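Local atomic coordinates of putative tryptophan halogenase (Xanthomonas campestris pv. campestris, PDB entry 6Y1W), a protein that is thought to act as a flavin-dependent halogenase, binding FAD and probably installing halogen on an aromatic substrate. Residues A[31-36]-A[71-76]; A[191-196]-A[226-231]; A[272-277]-A[301-306]; A[392-397]-A[421-426]. All coordinates share one frame; numbering follows the deposited sequence. Where two conformers were deposited one is given.

Interaction 1 of 4, residues A[31-36]-A[71-76]; sequences AAAALS and RLLEID
Leu73 presses its forked end against Ala33 and Ala34 on the helix that follows the glycine-rich turn of a Rossmann-type nucleotide-binding fold. Helix 25-39 starts at the predicted FAD-binding residues, and helix 65-73 ends beside it at this point. The tight part is small, and its side-chain contacts are all between methyl groups. One branch of the leucine, CD2, lies 3.9 Å from Ala33 CB and reaches equally near the backbone N of Ala34, while the other, CD1, sits 4.0 Å from Ala34 CB. The isobutyl group thus straddles the helix surface at Ala34, where the small methyl groups let the two backbones come close: the CA atoms of Ala34 and Leu73 are 6.3 Å apart. Phe177 of helix 167-180 and Ile358 of helix 350-363 also pack on these alanines, which buries the patch.

Beyond Leu73 the contact opens toward solvent. The helix stops in a Schellman motif whose C-prime residue, Glu74, has a positive phi of 56° and a weak bond from its N to Arg71 O. That turn carries the exposed Glu74 carboxylate away from the alanines and into a salt bridge with Lys37. Asp76 then caps the next helix through Gln79 N. Within 31-36, Ala32 O takes two donors from opposite faces of its carbonyl plane, Ser36 N at 2.9 Å and Ser36 OG at 2.8 Å.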
# COMPACT_ATOMS: atom_id res chain seq x y z
N ALA A 31 8.86 -14.95 18.40
CA ALA A 31 8.95 -15.84 17.25
C ALA A 31 8.42 -17.23 17.60
O ALA A 31 7.65 -17.83 16.84
CB ALA A 31 10.40 -15.93 16.77
N ALA A 32 8.83 -17.75 18.76
CA ALA A 32 8.37 -19.06 19.17
C ALA A 32 6.86 -19.08 19.32
O ALA A 32 6.21 -20.07 18.99
CB ALA A 32 9.01 -19.46 20.50
N ALA A 33 6.30 -17.99 19.86
CA ALA A 33 4.86 -17.95 20.12
C ALA A 33 4.07 -17.99 18.83
O ALA A 33 3.12 -18.78 18.69
CB ALA A 33 4.52 -16.69 20.94
N ALA A 34 4.41 -17.12 17.87
CA ALA A 34 3.65 -17.08 16.63
C ALA A 34 3.86 -18.34 15.81
O ALA A 34 2.90 -18.86 15.22
CB ALA A 34 4.05 -15.84 15.82
N LEU A 35 5.11 -18.83 15.73
CA LEU A 35 5.39 -20.02 14.92
C LEU A 35 4.70 -21.25 15.50
O LEU A 35 4.15 -22.06 14.75
CB LEU A 35 6.90 -20.24 14.81
CG LEU A 35 7.36 -21.44 14.01
CD1 LEU A 35 6.90 -21.21 12.54
CD2 LEU A 35 8.91 -21.58 14.09
N SER A 36 4.73 -21.40 16.84
CA SER A 36 4.14 -22.60 17.43
C SER A 36 2.62 -22.54 17.39
O SER A 36 1.96 -23.56 17.16
CB SER A 36 4.65 -22.82 18.87
OG SER A 36 4.16 -21.81 19.77
N ARG A 71 -4.25 -10.37 18.31
CA ARG A 71 -5.43 -10.92 17.66
C ARG A 71 -5.08 -12.13 16.81
O ARG A 71 -5.85 -13.10 16.78
CB ARG A 71 -6.10 -9.87 16.80
CG ARG A 71 -6.77 -8.88 17.65
CD ARG A 71 -7.86 -8.13 16.93
NE ARG A 71 -8.37 -7.16 17.88
CZ ARG A 71 -8.29 -5.84 17.73
NH1 ARG A 71 -7.73 -5.33 16.63
NH2 ARG A 71 -8.77 -5.05 18.68
N LEU A 72 -3.96 -12.08 16.09
CA LEU A 72 -3.57 -13.24 15.28
C LEU A 72 -3.28 -14.43 16.18
O LEU A 72 -3.61 -15.57 15.83
CB LEU A 72 -2.32 -12.93 14.43
CG LEU A 72 -2.37 -11.69 13.55
CD1 LEU A 72 -1.04 -11.49 12.82
CD2 LEU A 72 -3.54 -11.74 12.59
N LEU A 73 -2.64 -14.19 17.32
CA LEU A 73 -2.23 -15.29 18.19
C LEU A 73 -3.36 -15.69 19.14
O LEU A 73 -3.21 -16.68 19.87
CB LEU A 73 -0.98 -14.91 19.00
CG LEU A 73 0.36 -15.22 18.32
CD1 LEU A 73 0.47 -14.58 16.94
CD2 LEU A 73 1.58 -14.80 19.20
N GLU A 74 -4.47 -14.94 19.15
CA GLU A 74 -5.56 -15.15 20.11
C GLU A 74 -5.06 -15.07 21.56
O GLU A 74 -5.41 -15.88 22.42
CB GLU A 74 -6.27 -16.48 19.82
CG GLU A 74 -6.83 -16.44 18.42
CD GLU A 74 -7.55 -17.71 18.06
OE1 GLU A 74 -6.91 -18.55 17.47
OE2 GLU A 74 -8.74 -17.87 18.40
N ILE A 75 -4.27 -14.03 21.81
CA ILE A 75 -3.84 -13.65 23.15
C ILE A 75 -4.82 -12.62 23.67
O ILE A 75 -5.10 -11.64 22.97
CB ILE A 75 -2.40 -13.09 23.13
CG1 ILE A 75 -1.45 -14.26 22.95
CG2 ILE A 75 -2.10 -12.24 24.42
CD1 ILE A 75 -0.01 -13.82 22.72
N ASP A 76 -5.38 -12.87 24.86
CA ASP A 76 -6.35 -11.96 25.47
C ASP A 76 -5.67 -10.70 25.98
O ASP A 76 -4.72 -10.78 26.78
CB ASP A 76 -7.07 -12.67 26.63
CG ASP A 76 -8.06 -11.77 27.32
OD1 ASP A 76 -9.13 -11.49 26.72
OD2 ASP A 76 -7.78 -11.29 28.44

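Interaction 2 of 4, residues A[191-196]-A[226-231]; sequences GSVQTD and ALLIGQ
Val193 and Leu228 meet through methyl groups alone, their side chains crossing at roughly a right angle. CD2 of Leu228 comes up to the fork of the valine, 3.6 Å from Val193 CG2 and 3.8 Å from Val193 CG1, so a single leucine methyl engages both branches. The leucine gets there by its extension: CG stands opposite the carbonyl carbon, with chi1 at -50°, and the outstretched chain carries CD2 across to the strand although CB does not face it. Leu205 and Cys333 press on the same leucine from other strands of the sheet.

Val193 belongs to strand 184-195, part of the mixed sheet of the Rossmann-type domain, predicted to bind FAD. Just before it the strand is interrupted by a classic beta bulge, in which Gly191 and Ser192 both face Val206. Residues 226-231 form a weakly bonded helix with a wider, pi-type turn: Ala226 O accepts from Gly230 N (3.0 Å) and, as the pi-type bond, from Gln231 N (2.8 Å). Asp220 OD2 fastens its start by taking the backbone N-H groups of Leu228 and Ile229.

Leu227 adds a lesser share, its backbone O 4.4 Å from Val193 CG2, while its side chain touches a bound meso-2,3-butanediol.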
# COMPACT_ATOMS: atom_id res chain seq x y z
N GLY A 191 28.17 -22.91 21.98
CA GLY A 191 29.62 -22.91 21.86
C GLY A 191 30.13 -22.84 20.43
O GLY A 191 31.19 -22.25 20.18
N SER A 192 29.41 -23.44 19.49
CA SER A 192 29.80 -23.35 18.09
C SER A 192 28.59 -23.59 17.19
O SER A 192 27.56 -24.13 17.61
CB SER A 192 30.92 -24.34 17.77
OG SER A 192 30.50 -25.68 17.91
N VAL A 193 28.72 -23.13 15.94
CA VAL A 193 27.70 -23.30 14.91
C VAL A 193 28.32 -24.11 13.78
O VAL A 193 29.37 -23.73 13.25
CB VAL A 193 27.21 -21.94 14.40
CG1 VAL A 193 26.09 -22.12 13.40
CG2 VAL A 193 26.78 -21.06 15.58
N GLN A 194 27.66 -25.20 13.40
CA GLN A 194 28.14 -26.08 12.34
C GLN A 194 27.39 -25.77 11.06
O GLN A 194 26.18 -25.57 11.07
CB GLN A 194 27.94 -27.55 12.70
CG GLN A 194 28.55 -27.94 14.02
CD GLN A 194 28.61 -29.44 14.22
OE1 GLN A 194 27.66 -30.16 13.90
NE2 GLN A 194 29.73 -29.92 14.77
N THR A 195 28.12 -25.71 9.96
CA THR A 195 27.53 -25.43 8.67
C THR A 195 27.74 -26.62 7.76
O THR A 195 28.63 -27.46 7.99
CB THR A 195 28.12 -24.18 8.02
OG1 THR A 195 29.55 -24.30 7.96
CG2 THR A 195 27.75 -22.92 8.82
N ASP A 196 26.94 -26.67 6.71
CA ASP A 196 27.05 -27.74 5.74
C ASP A 196 28.25 -27.47 4.85
O ASP A 196 28.47 -26.34 4.42
CB ASP A 196 25.78 -27.84 4.89
CG ASP A 196 25.88 -28.90 3.78
OD1 ASP A 196 25.56 -30.08 4.06
OD2 ASP A 196 26.27 -28.56 2.64
N ALA A 226 24.58 -11.61 17.23
CA ALA A 226 24.33 -12.08 15.87
C ALA A 226 25.16 -13.33 15.56
O ALA A 226 25.89 -13.40 14.56
CB ALA A 226 24.58 -10.98 14.83
N LEU A 227 25.04 -14.32 16.43
CA LEU A 227 25.88 -15.52 16.32
C LEU A 227 25.72 -16.21 14.98
O LEU A 227 26.67 -16.81 14.45
CB LEU A 227 25.52 -16.49 17.43
CG LEU A 227 25.66 -16.06 18.89
CD1 LEU A 227 25.34 -17.24 19.79
CD2 LEU A 227 27.08 -15.58 19.15
N LEU A 228 24.51 -16.23 14.43
CA LEU A 228 24.28 -16.94 13.18
C LEU A 228 24.42 -16.03 11.95
O LEU A 228 25.22 -16.32 11.05
CB LEU A 228 22.90 -17.62 13.20
CG LEU A 228 22.59 -18.48 14.44
CD1 LEU A 228 21.21 -19.18 14.26
CD2 LEU A 228 23.65 -19.51 14.69
N ILE A 229 23.63 -14.95 11.88
CA ILE A 229 23.59 -14.14 10.67
C ILE A 229 24.90 -13.38 10.52
O ILE A 229 25.34 -13.13 9.39
CB ILE A 229 22.37 -13.20 10.71
CG1 ILE A 229 22.08 -12.56 9.34
CG2 ILE A 229 22.52 -12.13 11.81
CD1 ILE A 229 21.40 -13.50 8.31
N GLY A 230 25.54 -13.06 11.64
CA GLY A 230 26.77 -12.28 11.62
C GLY A 230 28.03 -13.11 11.77
O GLY A 230 28.85 -13.19 10.85
N GLN A 231 28.18 -13.74 12.93
CA GLN A 231 29.46 -14.40 13.22
C GLN A 231 29.68 -15.62 12.33
O GLN A 231 30.83 -15.93 12.00
CB GLN A 231 29.52 -14.81 14.68
CG GLN A 231 29.40 -13.59 15.63
CD GLN A 231 29.77 -13.90 17.06
OE1 GLN A 231 30.65 -14.71 17.33
NE2 GLN A 231 29.13 -13.22 18.00

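Interaction 3 of 4, residues A[272-277]-A[301-306]; sequences GWMWRI and QVLEHN
Met274 reaches from its strand to helix 296-306 and lays the end of its side chain on the carboxamide of Asn306. Its CE sits over the flat face of that amide, 3.4 Å from Asn306 ND2 and 3.7 Å from Asn306 OD1, and SD is 3.6 Å from Asn306 CG. The same methyl also touches Val302, with CE 3.9 Å from Val302 CG1, while farther back Met274 CG lies 4.3 Å from Leu303 CD1. The bend at the last torsion, chi3 -79°, turns CE aside along the helix surface, so that sulfur and methyl both bear on it.

The amide is fixed from its own side of the contact. Asn306 ND2 donates to Val302 O at 2.8 Å in an almost straight bond (170°), with the acceptor lying in the amide plane, and this leaves a face of the group turned to the methionine. Asn306 N approaches that carbonyl from its other face, and Asn306 OD1 accepts from Arg267 NH1. Arg267, on the neighbouring strand 263-268, is also backbone hydrogen-bonded to Met274, so that strand fixes the base from which the side chain starts. Val302 also lines a pocket that holds a (2S,3S)-butane-2,3-diol. The axes of 272-277 and 301-306 approach to 9.9 Å, with 38° between their N-to-C directions, an alpha/beta layer in which a helix covers one face of the mixed sheet.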
# COMPACT_ATOMS: atom_id res chain seq x y z
N GLY A 272 21.07 14.61 22.91
CA GLY A 272 20.31 13.37 23.00
C GLY A 272 18.92 13.67 23.51
O GLY A 272 18.46 14.80 23.45
N TRP A 273 18.27 12.62 24.03
CA TRP A 273 16.91 12.79 24.49
C TRP A 273 16.61 11.73 25.54
O TRP A 273 17.31 10.73 25.66
CB TRP A 273 15.93 12.70 23.31
CG TRP A 273 15.85 11.34 22.66
CD1 TRP A 273 16.67 10.88 21.69
CD2 TRP A 273 14.90 10.31 22.92
NE1 TRP A 273 16.33 9.57 21.35
CE2 TRP A 273 15.23 9.22 22.09
CE3 TRP A 273 13.81 10.19 23.79
CZ2 TRP A 273 14.50 8.02 22.09
CZ3 TRP A 273 13.08 9.02 23.79
CH2 TRP A 273 13.42 7.94 22.95
N MET A 274 15.52 11.96 26.30
CA MET A 274 15.19 11.08 27.42
C MET A 274 13.80 10.50 27.22
O MET A 274 12.88 11.21 26.84
CB MET A 274 15.21 11.86 28.74
CG MET A 274 16.64 12.17 29.25
SD MET A 274 16.49 13.49 30.49
CE MET A 274 16.31 15.01 29.54
N TRP A 275 13.64 9.20 27.52
CA TRP A 275 12.29 8.64 27.56
C TRP A 275 11.76 8.55 28.99
O TRP A 275 12.52 8.39 29.96
CB TRP A 275 12.23 7.23 26.94
CG TRP A 275 12.82 6.06 27.73
CD1 TRP A 275 12.22 5.34 28.76
CD2 TRP A 275 14.07 5.42 27.47
NE1 TRP A 275 13.06 4.31 29.16
CE2 TRP A 275 14.21 4.36 28.40
CE3 TRP A 275 15.12 5.66 26.56
CZ2 TRP A 275 15.31 3.51 28.41
CZ3 TRP A 275 16.22 4.83 26.59
CH2 TRP A 275 16.32 3.78 27.52
N ARG A 276 10.44 8.60 29.09
CA ARG A 276 9.73 8.33 30.35
C ARG A 276 8.50 7.53 30.00
O ARG A 276 7.71 7.97 29.16
CB ARG A 276 9.37 9.65 31.05
CG ARG A 276 8.93 9.40 32.50
CD ARG A 276 8.89 10.69 33.34
NE ARG A 276 8.51 10.37 34.73
CZ ARG A 276 7.25 10.28 35.17
NH1 ARG A 276 6.24 10.50 34.34
NH2 ARG A 276 7.00 9.98 36.46
N ILE A 277 8.36 6.32 30.57
CA ILE A 277 7.35 5.35 30.16
C ILE A 277 6.61 4.85 31.39
O ILE A 277 7.24 4.27 32.28
CB ILE A 277 8.02 4.18 29.42
CG1 ILE A 277 8.50 4.63 28.03
CG2 ILE A 277 7.10 2.94 29.33
CD1 ILE A 277 9.46 3.58 27.41
N GLN A 301 24.21 12.82 34.70
CA GLN A 301 23.76 14.01 35.41
C GLN A 301 22.45 14.55 34.84
O GLN A 301 21.54 14.96 35.59
CB GLN A 301 24.82 15.11 35.34
CG GLN A 301 26.04 14.91 36.18
CD GLN A 301 27.09 15.98 35.87
OE1 GLN A 301 28.23 15.66 35.50
NE2 GLN A 301 26.71 17.25 36.00
N VAL A 302 22.36 14.63 33.52
CA VAL A 302 21.13 15.12 32.91
C VAL A 302 19.96 14.21 33.27
O VAL A 302 18.87 14.68 33.61
CB VAL A 302 21.29 15.23 31.39
CG1 VAL A 302 19.95 15.48 30.72
CG2 VAL A 302 22.27 16.33 31.04
N LEU A 303 20.15 12.90 33.15
CA LEU A 303 19.07 11.98 33.48
C LEU A 303 18.64 12.16 34.93
O LEU A 303 17.45 12.31 35.22
CB LEU A 303 19.53 10.55 33.23
CG LEU A 303 18.52 9.49 33.60
CD1 LEU A 303 17.28 9.70 32.73
CD2 LEU A 303 19.18 8.18 33.32
N GLU A 304 19.61 12.17 35.85
CA GLU A 304 19.28 12.35 37.27
C GLU A 304 18.48 13.62 37.50
O GLU A 304 17.48 13.63 38.23
CB GLU A 304 20.57 12.39 38.10
CG GLU A 304 20.32 12.79 39.55
CD GLU A 304 19.61 11.70 40.31
OE1 GLU A 304 19.71 10.53 39.88
OE2 GLU A 304 18.97 12.01 41.34
N HIS A 305 18.88 14.71 36.83
CA HIS A 305 18.20 15.99 37.01
C HIS A 305 16.74 15.92 36.59
O HIS A 305 15.90 16.60 37.18
CB HIS A 305 18.94 17.08 36.23
CG HIS A 305 18.25 18.41 36.23
ND1 HIS A 305 18.27 19.27 37.32
CD2 HIS A 305 17.55 19.05 35.26
CE1 HIS A 305 17.60 20.37 37.02
NE2 HIS A 305 17.15 20.26 35.77
N ASN A 306 16.41 15.07 35.63
CA ASN A 306 15.05 15.01 35.12
C ASN A 306 14.19 13.94 35.79
O ASN A 306 12.99 13.90 35.51
CB ASN A 306 15.06 14.75 33.60
CG ASN A 306 15.44 16.00 32.81
OD1 ASN A 306 14.57 16.74 32.37
ND2 ASN A 306 16.74 16.28 32.69

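Interaction 4 of 4, residues A[392-397]-A[421-426]; sequences VILHYH and HRMELF
Met423 pushes its thioether against Leu394 and His397, two residues one turn apart, and so joins helix 371-397 to helix 417-429 in a helix-on-helix contact of the halogenase's alpha-helical part. The methionine touches from CG outward, most closely with SD and CE. Its chain runs straight out from the helix as far as sulfur, then bends at chi3 (77°), which curls CE back so that CG, SD and CE all lie round Leu394 CD1, while SD and CE also reach the histidine ring. The methyl rests 3.9 Å from Leu394 CD1, and the sulfur is almost as near, with SD to Leu394 CD1 at 4.0 Å. The leucine offers this one branch of its fork; CG is placed opposite the backbone N and beside the carbonyl carbon, which aims the group across the gap. Leu419, one turn earlier on the second helix, packs on the same leucine.

His397 uses a similar first torsion (chi1 -168°) to point its imidazole toward the second helix, and the methionine's sulfur and methyl fit between this ring and Leu394 CD1. Met423 SD lies nearly in the ring plane, 88° off the normal and 5.1 Å from the centroid of the His397 ring. The ring's rotation is fixed from another side, since His397 ND1 is hydrogen-bonded to Cys410 O of helix 405-412. His395, on another side of the first helix, is hydrogen-bonded through NE2 to Glu347, a predicted tryptophan-binding residue; at the start of 421-426, His421 NE2 is hydrogen-bonded to Glu376 of the second subunit. The carbon CD2 of His397 stands 4.0 Å from Met423 SD and 4.1 Å from Met423 CE.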
# COMPACT_ATOMS: atom_id res chain seq x y z
N VAL A 392 12.81 8.50 11.63
CA VAL A 392 13.67 8.78 12.78
C VAL A 392 14.60 9.93 12.45
O VAL A 392 14.75 10.87 13.25
CB VAL A 392 14.42 7.50 13.17
CG1 VAL A 392 15.52 7.79 14.25
CG2 VAL A 392 13.42 6.41 13.65
N ILE A 393 15.17 9.93 11.24
CA ILE A 393 16.04 11.04 10.83
C ILE A 393 15.28 12.35 10.84
O ILE A 393 15.81 13.40 11.27
CB ILE A 393 16.63 10.77 9.44
CG1 ILE A 393 17.58 9.59 9.50
CG2 ILE A 393 17.44 11.99 8.97
CD1 ILE A 393 17.98 9.05 8.12
N LEU A 394 14.02 12.32 10.40
CA LEU A 394 13.20 13.52 10.40
C LEU A 394 13.17 14.20 11.77
O LEU A 394 13.25 15.44 11.86
CB LEU A 394 11.78 13.13 9.97
CG LEU A 394 10.73 14.19 10.17
CD1 LEU A 394 10.98 15.46 9.31
CD2 LEU A 394 9.37 13.60 9.84
N HIS A 395 13.11 13.42 12.85
CA HIS A 395 13.04 14.02 14.19
C HIS A 395 14.27 14.87 14.51
O HIS A 395 14.14 15.88 15.21
CB HIS A 395 12.86 12.92 15.23
CG HIS A 395 11.43 12.54 15.47
ND1 HIS A 395 10.50 13.45 15.94
CD2 HIS A 395 10.77 11.36 15.31
CE1 HIS A 395 9.33 12.85 16.07
NE2 HIS A 395 9.47 11.58 15.71
N TYR A 396 15.44 14.46 14.03
CA TYR A 396 16.67 15.19 14.31
C TYR A 396 16.90 16.32 13.32
O TYR A 396 17.47 17.36 13.70
CB TYR A 396 17.88 14.25 14.28
CG TYR A 396 17.95 13.37 15.50
CD1 TYR A 396 18.44 13.88 16.70
CD2 TYR A 396 17.54 12.03 15.47
CE1 TYR A 396 18.54 13.09 17.84
CE2 TYR A 396 17.63 11.24 16.63
CZ TYR A 396 18.14 11.79 17.79
OH TYR A 396 18.26 11.05 18.94
N HIS A 397 16.48 16.15 12.06
CA HIS A 397 16.81 17.12 11.01
C HIS A 397 15.85 18.29 10.98
O HIS A 397 16.27 19.41 10.66
CB HIS A 397 16.81 16.43 9.64
CG HIS A 397 17.40 17.27 8.53
ND1 HIS A 397 18.70 17.72 8.57
CD2 HIS A 397 16.89 17.68 7.34
CE1 HIS A 397 18.97 18.38 7.45
NE2 HIS A 397 17.89 18.37 6.68
N HIS A 421 12.69 14.55 -0.26
CA HIS A 421 11.50 14.72 -1.08
C HIS A 421 10.24 14.85 -0.24
O HIS A 421 9.39 15.72 -0.51
CB HIS A 421 11.38 13.55 -2.08
CG HIS A 421 10.10 13.58 -2.87
ND1 HIS A 421 9.89 14.43 -3.93
CD2 HIS A 421 8.96 12.85 -2.75
CE1 HIS A 421 8.68 14.23 -4.43
NE2 HIS A 421 8.09 13.28 -3.72
N ARG A 422 10.10 14.04 0.82
CA ARG A 422 8.92 14.15 1.66
C ARG A 422 8.87 15.50 2.38
O ARG A 422 7.82 16.14 2.45
CB ARG A 422 8.87 13.01 2.69
CG ARG A 422 8.81 11.58 2.04
CD ARG A 422 7.41 10.99 2.16
NE ARG A 422 7.40 9.54 2.28
CZ ARG A 422 6.34 8.81 2.62
NH1 ARG A 422 5.17 9.35 2.89
NH2 ARG A 422 6.47 7.51 2.70
N MET A 423 10.01 15.96 2.91
CA MET A 423 10.02 17.25 3.60
C MET A 423 9.70 18.40 2.66
O MET A 423 8.95 19.32 3.03
CB MET A 423 11.38 17.45 4.26
CG MET A 423 11.61 16.43 5.40
SD MET A 423 13.21 16.67 6.19
CE MET A 423 12.82 18.12 7.22
N GLU A 424 10.25 18.36 1.43
CA GLU A 424 10.00 19.42 0.46
C GLU A 424 8.55 19.42 -0.01
O GLU A 424 7.94 20.48 -0.20
CB GLU A 424 10.98 19.28 -0.72
CG GLU A 424 12.40 19.76 -0.33
CD GLU A 424 13.48 19.53 -1.38
OE1 GLU A 424 13.17 19.09 -2.51
OE2 GLU A 424 14.66 19.81 -1.06
N LEU A 425 7.96 18.24 -0.20
CA LEU A 425 6.54 18.18 -0.54
C LEU A 425 5.69 18.89 0.51
O LEU A 425 4.75 19.63 0.18
CB LEU A 425 6.13 16.71 -0.67
CG LEU A 425 4.81 16.42 -1.35
CD1 LEU A 425 4.83 16.87 -2.82
CD2 LEU A 425 4.57 14.92 -1.24
N PHE A 426 5.97 18.64 1.78
CA PHE A 426 5.18 19.28 2.82
C PHE A 426 5.49 20.78 2.89
O PHE A 426 4.58 21.59 3.02
CB PHE A 426 5.45 18.61 4.17
CG PHE A 426 4.46 18.99 5.23
CD1 PHE A 426 3.13 18.61 5.13
CD2 PHE A 426 4.84 19.83 6.27
CE1 PHE A 426 2.17 19.00 6.11
CE2 PHE A 426 3.90 20.23 7.25
CZ PHE A 426 2.56 19.80 7.16

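Followed from the N terminus, the four contacts come in series, each closing its own loop before the next opens; none nests or crosses. Interaction 1 closes a loop after the nucleotide-binding turn and ties helix 25-39 to helix 65-73. Interaction 2, its centre about 27 Å away, joins strand 184-195 to the turn at 226-231 in the part predicted to bind FAD. Interaction 3 covers the second mixed sheet with helix 296-306, and interaction 4 links two late helices. These last two touch, with Trp273 CD1 3.2 Å from Tyr396 OH, and Trp273 NE1 and Tyr396 OH both bond Glu344 OE1. Interactions 3 and 4 lie across the chain's centre from interaction 1.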